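PDB 1O9R: DNA protection during starvation protein from Agrobacterium tumefaciens, which oxidises and stores intracellular iron as a ferric mineral inside a hollow twelve-subunit shell, protecting DNA from oxidative damage without binding it. Local coordinates for residues V29-H40 against H52-D63; T90-T98 against A109-M120. All coordinates share one frame; numbering follows the deposited sequence.

Contact 1 of 2, residues V29-H40 against H52-D63; sequences VIDLALVTKQAH and HELLDTFRTQLD
The iron-binding end of an antiparallel helix pair is built here around two histidines, His40 and His52, which stack while each bonds to the other's backbone. Their rings form an offset stack, centroids 3.6 Å apart and planes within 9° of parallel. His40 ND1 donates in its ring plane to His52 O (2.7 Å), and His52 ND1 returns a bond to His40 O (2.8 Å). With CG anti to the backbone N (chi1 152°), the His40 ring swings across to the facing helix, offering its other face to Asp56 OD2. Histidine suits the place because ND1 is taken up by His52 O, which holds the ring's rotation and probably leaves NE2 to face the metal; His40 binds iron, and a ferric ion lies about 4 Å from its side chain. Lys37 NZ meets Asp56 OD2 from above the carboxylate plane, 2.6 Å away, and also pairs with Asp67 of a neighbouring subunit, consistent with ferroxidase centres at twofold interfaces.

Helices 12-42 and 48-75 of this ferritin-like bundle run at 164° along these segments, 9.1 Å apart, and mesh by knobs into holes. Thr36 points its methyl CG2 at Leu55 O, while OG1 donates a hydrogen bond back to Leu32 O and also meets Tyr114 OH. Leu62 fills the hole among Val29, Leu32, Ala33 and Thr36, its CD1 3.9 Å from Leu32 CG. Small Ala33 admits Arg59, whose CD packs 3.4 Å from Ala33 CB; NH2 bonds to Ala33 O from above the carbonyl plane, and NE pairs with Asp63.

Contact 2 of 2, residues T90-T98 against A109-M120; sequences TTKLKAYPT and ALIERYGEVANM
The loop that leads from helix 84-90 into helix 103-130 is fastened to that second helix by Arg113, whose guanidinium bonds to loop carbonyls and packs on Tyr96. With its chain extended from CG to NE, Arg113 grips Lys94 O side-on: NE donates at 2.9 Å and NH2 at 3.2 Å, both from one face of the carbonyl plane. NH2 also makes a weak bond to Ala95 O. On the helix side NH1 reaches Ala109 O (2.9 Å), in the guanidinium plane, which steadies the group's rotation. Tyr96 CD1 lies over one guanidinium face, its ring turned 73° from the guanidinium; Lys94 covers the opposite face as modelled, with its far end uncertain.

Ala109 CB lies 3.5 Å from Tyr96 CE1, the small side chain leaving room for the phenol, while Tyr96 OH bonds to His106. Further along, Leu93 inserts CD2 against Val117 CG2 (3.9 Å), and Thr91 OG1 accepts from Leu93 N in an ST turn as the chain leaves the short helix. Lys94 and Glu116 approach each other, but their modelled pairing is doubtful. A planar cation can thus bond at once to Lys94 O of an irregular loop and to a carbonyl of its own helix.

How the contacts relate
Helix pairing in contact 1 is a buried core interface, whereas contact 2 lays an irregular loop on a helix and is only partly buried. They share no segment, yet they meet: Thr36 OG1 lies 2.8 Å from Tyr114 OH in a probable hydrogen bond, Asp31 OD2 similarly approaches Thr91 OG1, and Tyr96 packs on Ala39. Helix 12-42 therefore faces helix 48-75 on one flank and the loop and helix 103-130 on another. The chemistry follows position: contact 1 interlocks a leucine, a threonine and an arginine with the facing helix and adds a histidine stack and salt bridges, with His40 near the iron, while contact 2 relies on an arginine answering loop carbonyls. Both contacts also reach the same neighbouring subunit.

Contact 1 of 2, residues V29-H40 against H52-D63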
loop_
_atom_site.group_PDB
_atom_site.type_symbol
_atom_site.label_atom_id
_atom_site.label_comp_id
_atom_site.label_asym_id
_atom_site.label_seq_id
_atom_site.Cartn_x
_atom_site.Cartn_y
_atom_site.Cartn_z
ATOM N N VAL A 29 9.043 -9.044 30.706
ATOM C CA VAL A 29 8.474 -8.962 29.337
ATOM C C VAL A 29 9.558 -9.349 28.344
ATOM O O VAL A 29 9.257 -10.100 27.382
ATOM C CB VAL A 29 8.042 -7.494 29.090
ATOM C CG1 VAL A 29 7.774 -7.240 27.587
ATOM C CG2 VAL A 29 6.773 -7.138 29.903
ATOM N N ILE A 30 10.812 -8.918 28.518
ATOM C CA ILE A 30 11.864 -9.388 27.612
ATOM C C ILE A 30 12.034 -10.897 27.708
ATOM O O ILE A 30 12.190 -11.616 26.692
ATOM C CB ILE A 30 13.192 -8.682 27.880
ATOM C CG1 ILE A 30 13.068 -7.176 27.547
ATOM C CG2 ILE A 30 14.368 -9.296 27.118
ATOM C CD1 ILE A 30 14.201 -6.283 28.068
ATOM N N ASP A 31 12.078 -11.450 28.945
ATOM C CA ASP A 31 12.214 -12.929 29.069
ATOM C C ASP A 31 11.060 -13.587 28.353
ATOM O O ASP A 31 11.248 -14.562 27.607
ATOM C CB ASP A 31 12.284 -13.210 30.584
ATOM C CG ASP A 31 12.510 -14.670 30.921
ATOM O OD1 ASP A 31 12.560 -15.568 30.067
ATOM O OD2 ASP A 31 12.670 -15.002 32.109
ATOM N N LEU A 32 9.818 -13.089 28.540
ATOM C CA LEU A 32 8.689 -13.706 27.854
ATOM C C LEU A 32 8.825 -13.615 26.334
ATOM O O LEU A 32 8.405 -14.554 25.662
ATOM C CB LEU A 32 7.367 -13.027 28.329
ATOM C CG LEU A 32 6.108 -13.827 27.945
ATOM C CD1 LEU A 32 6.105 -15.120 28.785
ATOM C CD2 LEU A 32 4.865 -13.027 28.282
ATOM N N ALA A 33 9.415 -12.510 25.847
ATOM C CA ALA A 33 9.615 -12.428 24.385
ATOM C C ALA A 33 10.571 -13.534 23.957
ATOM O O ALA A 33 10.351 -14.160 22.898
ATOM C CB ALA A 33 10.187 -11.052 24.045
ATOM N N LEU A 34 11.651 -13.808 24.717
ATOM C CA LEU A 34 12.583 -14.885 24.335
ATOM C C LEU A 34 11.899 -16.232 24.457
ATOM O O LEU A 34 12.112 -17.093 23.569
ATOM C CB LEU A 34 13.813 -14.866 25.276
ATOM C CG LEU A 34 14.639 -13.576 25.179
ATOM C CD1 LEU A 34 15.813 -13.648 26.179
ATOM C CD2 LEU A 34 15.168 -13.321 23.773
ATOM N N VAL A 35 11.084 -16.429 25.488
ATOM C CA VAL A 35 10.349 -17.671 25.660
ATOM C C VAL A 35 9.453 -17.962 24.474
ATOM O O VAL A 35 9.283 -19.100 24.017
ATOM C CB VAL A 35 9.489 -17.507 26.962
ATOM C CG1 VAL A 35 8.324 -18.408 26.952
ATOM C CG2 VAL A 35 10.405 -17.777 28.181
ATOM N N THR A 36 8.768 -16.908 23.981
ATOM C CA THR A 36 7.814 -17.058 22.900
ATOM C C THR A 36 8.471 -17.619 21.639
ATOM O O THR A 36 7.886 -18.531 21.031
ATOM C CB THR A 36 7.167 -15.684 22.654
ATOM O OG1 THR A 36 6.454 -15.298 23.872
ATOM C CG2 THR A 36 6.141 -15.703 21.555
ATOM N N LYS A 37 9.646 -17.082 21.302
ATOM C CA LYS A 37 10.356 -17.597 20.135
ATOM C C LYS A 37 10.943 -18.991 20.421
ATOM O O LYS A 37 10.898 -19.858 19.554
ATOM C CB LYS A 37 11.452 -16.634 19.695
ATOM C CG LYS A 37 10.931 -15.439 18.878
ATOM C CD LYS A 37 10.623 -15.912 17.430
ATOM C CE LYS A 37 10.202 -14.682 16.599
ATOM N NZ LYS A 37 10.045 -15.195 15.178
ATOM N N GLN A 38 11.420 -19.245 21.657
ATOM C CA GLN A 38 11.952 -20.573 22.014
ATOM C C GLN A 38 10.893 -21.621 21.742
ATOM O O GLN A 38 11.151 -22.698 21.152
ATOM C CB GLN A 38 12.386 -20.511 23.495
ATOM C CG GLN A 38 12.804 -21.936 23.985
ATOM C CD GLN A 38 14.084 -22.374 23.347
ATOM O OE1 GLN A 38 14.321 -23.627 23.283
ATOM N NE2 GLN A 38 14.925 -21.557 22.863
ATOM N N ALA A 39 9.638 -21.378 22.154
ATOM C CA ALA A 39 8.560 -22.341 21.933
ATOM C C ALA A 39 8.216 -22.408 20.475
ATOM O O ALA A 39 8.130 -23.507 19.885
ATOM C CB ALA A 39 7.336 -21.861 22.727
ATOM N N HIS A 40 8.103 -21.273 19.794
ATOM C CA HIS A 40 7.754 -21.222 18.387
ATOM C C HIS A 40 8.665 -22.064 17.511
ATOM O O HIS A 40 8.159 -22.792 16.591
ATOM C CB HIS A 40 7.781 -19.755 17.993
ATOM C CG HIS A 40 8.089 -19.368 16.594
ATOM N ND1 HIS A 40 7.089 -19.055 15.660
ATOM C CD2 HIS A 40 9.273 -19.160 15.953
ATOM C CE1 HIS A 40 7.651 -18.625 14.530
ATOM N NE2 HIS A 40 8.970 -18.730 14.702
ATOM N N HIS A 52 2.567 -21.863 15.594
ATOM C CA HIS A 52 3.866 -21.272 15.278
ATOM C C HIS A 52 3.664 -19.839 14.814
ATOM O O HIS A 52 4.382 -18.939 15.260
ATOM C CB HIS A 52 4.443 -22.143 14.155
ATOM C CG HIS A 52 5.777 -21.711 13.605
ATOM N ND1 HIS A 52 6.972 -22.004 14.225
ATOM C CD2 HIS A 52 6.094 -21.100 12.448
ATOM C CE1 HIS A 52 7.975 -21.572 13.451
ATOM N NE2 HIS A 52 7.500 -20.980 12.389
ATOM N N GLU A 53 2.696 -19.639 13.918
ATOM C CA GLU A 53 2.471 -18.261 13.450
ATOM C C GLU A 53 1.906 -17.333 14.517
ATOM O O GLU A 53 2.251 -16.159 14.598
ATOM C CB GLU A 53 1.581 -18.297 12.189
ATOM C CG GLU A 53 2.399 -18.956 11.021
ATOM C CD GLU A 53 1.638 -18.908 9.718
ATOM O OE1 GLU A 53 0.428 -18.720 9.703
ATOM O OE2 GLU A 53 2.268 -19.138 8.644
ATOM N N LEU A 54 1.014 -17.842 15.338
ATOM C CA LEU A 54 0.406 -16.967 16.389
ATOM C C LEU A 54 1.474 -16.476 17.316
ATOM O O LEU A 54 1.527 -15.319 17.732
ATOM C CB LEU A 54 -0.649 -17.782 17.090
ATOM C CG LEU A 54 -1.322 -17.093 18.299
ATOM C CD1 LEU A 54 -2.077 -15.848 17.869
ATOM C CD2 LEU A 54 -2.202 -18.059 19.084
ATOM N N LEU A 55 2.408 -17.335 17.706
ATOM C CA LEU A 55 3.479 -16.948 18.621
ATOM C C LEU A 55 4.314 -15.829 18.006
ATOM O O LEU A 55 4.866 -15.013 18.776
ATOM C CB LEU A 55 4.360 -18.141 18.999
ATOM C CG LEU A 55 3.585 -19.189 19.807
ATOM C CD1 LEU A 55 4.485 -20.413 20.070
ATOM C CD2 LEU A 55 3.135 -18.586 21.152
ATOM N N ASP A 56 4.464 -15.715 16.676
ATOM C CA ASP A 56 5.207 -14.551 16.164
ATOM C C ASP A 56 4.423 -13.259 16.344
ATOM O O ASP A 56 5.013 -12.202 16.616
ATOM C CB ASP A 56 5.447 -14.841 14.670
ATOM C CG ASP A 56 6.739 -15.542 14.387
ATOM O OD1 ASP A 56 6.913 -15.887 13.165
ATOM O OD2 ASP A 56 7.527 -15.757 15.314
ATOM N N THR A 57 3.078 -13.320 16.233
ATOM C CA THR A 57 2.288 -12.107 16.491
ATOM C C THR A 57 2.469 -11.703 17.962
ATOM O O THR A 57 2.613 -10.502 18.269
ATOM C CB THR A 57 0.796 -12.350 16.225
ATOM O OG1 THR A 57 0.676 -12.707 14.822
ATOM C CG2 THR A 57 -0.028 -11.124 16.581
ATOM N N PHE A 58 2.507 -12.661 18.901
ATOM C CA PHE A 58 2.687 -12.303 20.303
ATOM C C PHE A 58 4.060 -11.717 20.500
ATOM O O PHE A 58 4.212 -10.749 21.285
ATOM C CB PHE A 58 2.592 -13.581 21.152
ATOM C CG PHE A 58 1.208 -14.159 21.264
ATOM C CD1 PHE A 58 1.129 -15.328 22.029
ATOM C CD2 PHE A 58 0.078 -13.562 20.712
ATOM C CE1 PHE A 58 -0.124 -15.928 22.157
ATOM C CE2 PHE A 58 -1.149 -14.180 20.911
ATOM C CZ PHE A 58 -1.229 -15.344 21.623
ATOM N N ARG A 59 5.102 -12.208 19.825
ATOM C CA ARG A 59 6.435 -11.669 19.983
ATOM C C ARG A 59 6.488 -10.198 19.561
ATOM O O ARG A 59 7.037 -9.364 20.286
ATOM C CB ARG A 59 7.499 -12.523 19.304
ATOM C CG ARG A 59 8.875 -11.847 19.296
ATOM C CD ARG A 59 9.460 -11.646 20.733
ATOM N NE ARG A 59 10.761 -11.023 20.530
ATOM C CZ ARG A 59 11.944 -11.659 20.446
ATOM N NH1 ARG A 59 13.043 -10.968 20.026
ATOM N NH2 ARG A 59 12.069 -12.927 20.791
ATOM N N THR A 60 5.831 -9.889 18.444
ATOM C CA THR A 60 5.806 -8.473 17.970
ATOM C C THR A 60 5.128 -7.630 19.042
ATOM O O THR A 60 5.605 -6.522 19.343
ATOM C CB THR A 60 4.946 -8.413 16.671
ATOM O OG1 THR A 60 5.760 -9.122 15.702
ATOM C CG2 THR A 60 4.859 -6.933 16.250
ATOM N N GLN A 61 4.021 -8.096 19.640
ATOM C CA GLN A 61 3.387 -7.250 20.657
ATOM C C GLN A 61 4.217 -7.060 21.901
ATOM O O GLN A 61 4.270 -5.983 22.481
ATOM C CB GLN A 61 2.038 -7.899 21.052
ATOM C CG GLN A 61 1.063 -7.938 19.896
ATOM C CD GLN A 61 -0.200 -8.715 20.208
ATOM O OE1 GLN A 61 -0.449 -9.215 21.299
ATOM N NE2 GLN A 61 -1.040 -8.856 19.180
ATOM N N LEU A 62 4.935 -8.122 22.337
ATOM C CA LEU A 62 5.800 -8.017 23.513
ATOM C C LEU A 62 6.954 -7.083 23.192
ATOM O O LEU A 62 7.415 -6.311 24.052
ATOM C CB LEU A 62 6.351 -9.421 23.871
ATOM C CG LEU A 62 5.310 -10.373 24.462
ATOM C CD1 LEU A 62 5.880 -11.792 24.620
ATOM C CD2 LEU A 62 4.782 -9.861 25.819
ATOM N N ASP A 63 7.455 -7.102 21.952
ATOM C CA ASP A 63 8.502 -6.133 21.612
ATOM C C ASP A 63 7.971 -4.719 21.739
ATOM O O ASP A 63 8.722 -3.827 22.258
ATOM C CB ASP A 63 8.932 -6.338 20.143
ATOM C CG ASP A 63 9.680 -7.624 19.878
ATOM O OD1 ASP A 63 9.744 -7.948 18.647
ATOM O OD2 ASP A 63 10.183 -8.245 20.830
#

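Contact 2 of 2, residues T90-T98 against A109-M120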
loop_
_atom_site.group_PDB
_atom_site.type_symbol
_atom_site.label_atom_id
_atom_site.label_comp_id
_atom_site.label_asym_id
_atom_site.label_seq_id
_atom_site.Cartn_x
_atom_site.Cartn_y
_atom_site.Cartn_z
ATOM N N THR A 90 16.637 -10.004 37.078
ATOM C CA THR A 90 15.367 -9.384 37.456
ATOM C C THR A 90 14.110 -10.080 37.045
ATOM O O THR A 90 13.055 -9.870 37.643
ATOM C CB THR A 90 15.421 -7.940 36.894
ATOM O OG1 THR A 90 16.643 -7.282 37.337
ATOM C CG2 THR A 90 14.236 -7.095 37.373
ATOM N N THR A 91 14.239 -10.995 36.079
ATOM C CA THR A 91 13.051 -11.733 35.637
ATOM C C THR A 91 12.377 -12.515 36.751
ATOM O O THR A 91 13.092 -13.006 37.629
ATOM C CB THR A 91 13.353 -12.667 34.436
ATOM O OG1 THR A 91 12.142 -13.297 34.047
ATOM C CG2 THR A 91 14.404 -13.738 34.842
ATOM N N LYS A 92 11.055 -12.629 36.691
ATOM C CA LYS A 92 10.303 -13.447 37.651
ATOM C C LYS A 92 9.924 -14.786 37.045
ATOM O O LYS A 92 9.276 -15.611 37.747
ATOM C CB LYS A 92 9.025 -12.750 38.144
ATOM C CG LYS A 92 9.307 -11.493 38.951
ATOM C CD LYS A 92 10.500 -11.505 39.834
ATOM C CE LYS A 92 10.690 -12.457 40.967
ATOM N NZ LYS A 92 11.935 -12.156 41.756
ATOM N N LEU A 93 10.326 -15.071 35.789
ATOM C CA LEU A 93 9.917 -16.302 35.168
ATOM C C LEU A 93 10.905 -17.440 35.403
ATOM O O LEU A 93 12.101 -17.208 35.415
ATOM C CB LEU A 93 9.796 -16.102 33.629
ATOM C CG LEU A 93 8.903 -14.903 33.283
ATOM C CD1 LEU A 93 8.800 -14.940 31.758
ATOM C CD2 LEU A 93 7.517 -15.023 33.913
ATOM N N LYS A 94 10.334 -18.619 35.592
ATOM C CA LYS A 94 11.227 -19.778 35.719
ATOM C C LYS A 94 11.781 -20.117 34.327
ATOM O O LYS A 94 11.090 -19.940 33.310
ATOM C CB LYS A 94 10.376 -20.982 36.120
ATOM C CG LYS A 94 8.915 -21.059 36.113
ATOM C CD LYS A 94 8.014 -20.430 35.063
ATOM C CE LYS A 94 7.532 -19.064 35.492
ATOM N NZ LYS A 94 7.290 -18.026 34.505
ATOM N N ALA A 95 13.005 -20.627 34.310
ATOM C CA ALA A 95 13.624 -21.043 33.054
ATOM C C ALA A 95 12.717 -21.944 32.238
ATOM O O ALA A 95 12.047 -22.899 32.663
ATOM C CB ALA A 95 14.911 -21.838 33.396
ATOM N N TYR A 96 12.678 -21.596 30.917
ATOM C CA TYR A 96 11.814 -22.357 30.020
ATOM C C TYR A 96 12.485 -23.675 29.665
ATOM O O TYR A 96 13.677 -23.741 29.338
ATOM C CB TYR A 96 11.601 -21.495 28.715
ATOM C CG TYR A 96 10.453 -22.015 27.891
ATOM C CD1 TYR A 96 9.119 -21.658 28.180
ATOM C CD2 TYR A 96 10.675 -22.896 26.837
ATOM C CE1 TYR A 96 8.047 -22.128 27.460
ATOM C CE2 TYR A 96 9.582 -23.386 26.117
ATOM C CZ TYR A 96 8.287 -23.011 26.405
ATOM O OH TYR A 96 7.196 -23.471 25.717
ATOM N N PRO A 97 11.706 -24.758 29.661
ATOM C CA PRO A 97 12.319 -26.074 29.355
ATOM C C PRO A 97 12.776 -26.210 27.918
ATOM O O PRO A 97 11.979 -25.906 27.015
ATOM C CB PRO A 97 11.243 -27.053 29.749
ATOM C CG PRO A 97 9.937 -26.312 29.600
ATOM C CD PRO A 97 10.294 -24.879 30.016
ATOM N N THR A 98 13.986 -26.678 27.709
ATOM C CA THR A 98 14.482 -26.808 26.316
ATOM C C THR A 98 14.273 -28.198 25.773
ATOM O O THR A 98 14.718 -28.476 24.646
ATOM C CB THR A 98 15.963 -26.407 26.253
ATOM O OG1 THR A 98 16.750 -27.190 27.161
ATOM C CG2 THR A 98 16.122 -24.955 26.651
ATOM N N ALA A 109 3.469 -24.529 29.273
ATOM C CA ALA A 109 4.611 -23.753 29.719
ATOM C C ALA A 109 4.427 -22.236 29.413
ATOM O O ALA A 109 4.740 -21.366 30.229
ATOM C CB ALA A 109 5.920 -24.316 29.146
ATOM N N LEU A 110 3.864 -22.018 28.218
ATOM C CA LEU A 110 3.580 -20.627 27.839
ATOM C C LEU A 110 2.455 -20.048 28.696
ATOM O O LEU A 110 2.541 -18.886 29.099
ATOM C CB LEU A 110 3.161 -20.595 26.348
ATOM C CG LEU A 110 4.297 -20.851 25.364
ATOM C CD1 LEU A 110 3.712 -21.204 24.012
ATOM C CD2 LEU A 110 5.233 -19.640 25.286
ATOM N N ILE A 111 1.417 -20.824 28.942
ATOM C CA ILE A 111 0.286 -20.327 29.763
ATOM C C ILE A 111 0.775 -19.924 31.152
ATOM O O ILE A 111 0.400 -18.903 31.689
ATOM C CB ILE A 111 -0.814 -21.373 29.846
ATOM C CG1 ILE A 111 -1.549 -21.453 28.486
ATOM C CG2 ILE A 111 -1.821 -21.077 30.978
ATOM C CD1 ILE A 111 -2.357 -22.721 28.269
ATOM N N GLU A 112 1.714 -20.729 31.736
ATOM C CA GLU A 112 2.187 -20.334 33.059
ATOM C C GLU A 112 2.890 -18.977 33.027
ATOM O O GLU A 112 2.693 -18.163 33.932
ATOM C CB GLU A 112 3.120 -21.405 33.655
ATOM C CG GLU A 112 2.417 -22.694 34.051
ATOM C CD GLU A 112 3.336 -23.667 34.795
ATOM O OE1 GLU A 112 4.553 -23.398 35.019
ATOM O OE2 GLU A 112 2.756 -24.720 35.162
ATOM N N ARG A 113 3.718 -18.781 32.003
ATOM C CA ARG A 113 4.557 -17.553 31.963
ATOM C C ARG A 113 3.710 -16.375 31.538
ATOM O O ARG A 113 3.936 -15.268 32.027
ATOM C CB ARG A 113 5.833 -17.833 31.143
ATOM C CG ARG A 113 6.728 -18.836 31.922
ATOM C CD ARG A 113 7.792 -19.421 30.988
ATOM N NE ARG A 113 8.658 -20.353 31.759
ATOM C CZ ARG A 113 8.281 -21.589 32.070
ATOM N NH1 ARG A 113 7.132 -22.122 31.761
ATOM N NH2 ARG A 113 9.126 -22.389 32.808
ATOM N N TYR A 114 2.898 -16.564 30.506
ATOM C CA TYR A 114 2.012 -15.481 30.105
ATOM C C TYR A 114 1.072 -15.081 31.233
ATOM O O TYR A 114 0.805 -13.888 31.431
ATOM C CB TYR A 114 1.150 -15.884 28.856
ATOM C CG TYR A 114 1.872 -15.520 27.559
ATOM C CD1 TYR A 114 1.382 -14.437 26.816
ATOM C CD2 TYR A 114 2.914 -16.274 27.096
ATOM C CE1 TYR A 114 2.063 -14.142 25.603
ATOM C CE2 TYR A 114 3.603 -15.968 25.936
ATOM C CZ TYR A 114 3.124 -14.888 25.223
ATOM O OH TYR A 114 3.806 -14.526 24.050
ATOM N N GLY A 115 0.560 -16.052 32.026
ATOM C CA GLY A 115 -0.276 -15.724 33.173
ATOM C C GLY A 115 0.475 -14.872 34.206
ATOM O O GLY A 115 -0.035 -13.870 34.696
ATOM N N GLU A 116 1.734 -15.299 34.462
ATOM C CA GLU A 116 2.511 -14.505 35.440
ATOM C C GLU A 116 2.764 -13.082 34.976
ATOM O O GLU A 116 2.584 -12.095 35.723
ATOM C CB GLU A 116 3.837 -15.230 35.764
ATOM C CG GLU A 116 3.501 -16.496 36.558
ATOM C CD GLU A 116 4.649 -17.449 36.661
ATOM O OE1 GLU A 116 4.567 -18.436 37.439
ATOM O OE2 GLU A 116 5.644 -17.237 35.943
ATOM N N VAL A 117 3.106 -12.913 33.693
ATOM C CA VAL A 117 3.362 -11.547 33.207
ATOM C C VAL A 117 2.053 -10.757 33.070
ATOM O O VAL A 117 2.029 -9.579 33.471
ATOM C CB VAL A 117 4.067 -11.630 31.843
ATOM C CG1 VAL A 117 4.301 -10.188 31.310
ATOM C CG2 VAL A 117 5.428 -12.319 32.029
ATOM N N ALA A 118 0.964 -11.358 32.654
ATOM C CA ALA A 118 -0.327 -10.648 32.597
ATOM C C ALA A 118 -0.636 -10.135 34.022
ATOM O O ALA A 118 -1.154 -9.020 34.131
ATOM C CB ALA A 118 -1.396 -11.585 32.071
ATOM N N ASN A 119 -0.459 -11.034 35.003
ATOM C CA ASN A 119 -0.868 -10.612 36.352
ATOM C C ASN A 119 0.095 -9.634 36.974
ATOM O O ASN A 119 -0.325 -8.703 37.686
ATOM C CB ASN A 119 -0.965 -11.918 37.193
ATOM C CG ASN A 119 -2.141 -12.763 36.762
ATOM O OD1 ASN A 119 -3.140 -12.333 36.178
ATOM N ND2 ASN A 119 -2.127 -14.071 37.060
ATOM N N MET A 120 1.375 -9.679 36.568
ATOM C CA MET A 120 2.305 -8.661 37.024
ATOM C C MET A 120 1.910 -7.286 36.446
ATOM O O MET A 120 1.988 -6.257 37.159
ATOM C CB MET A 120 3.698 -8.979 36.498
ATOM C CG MET A 120 4.791 -7.959 36.478
ATOM S SD MET A 120 6.396 -8.664 35.954
ATOM C CE MET A 120 6.026 -10.424 36.436
#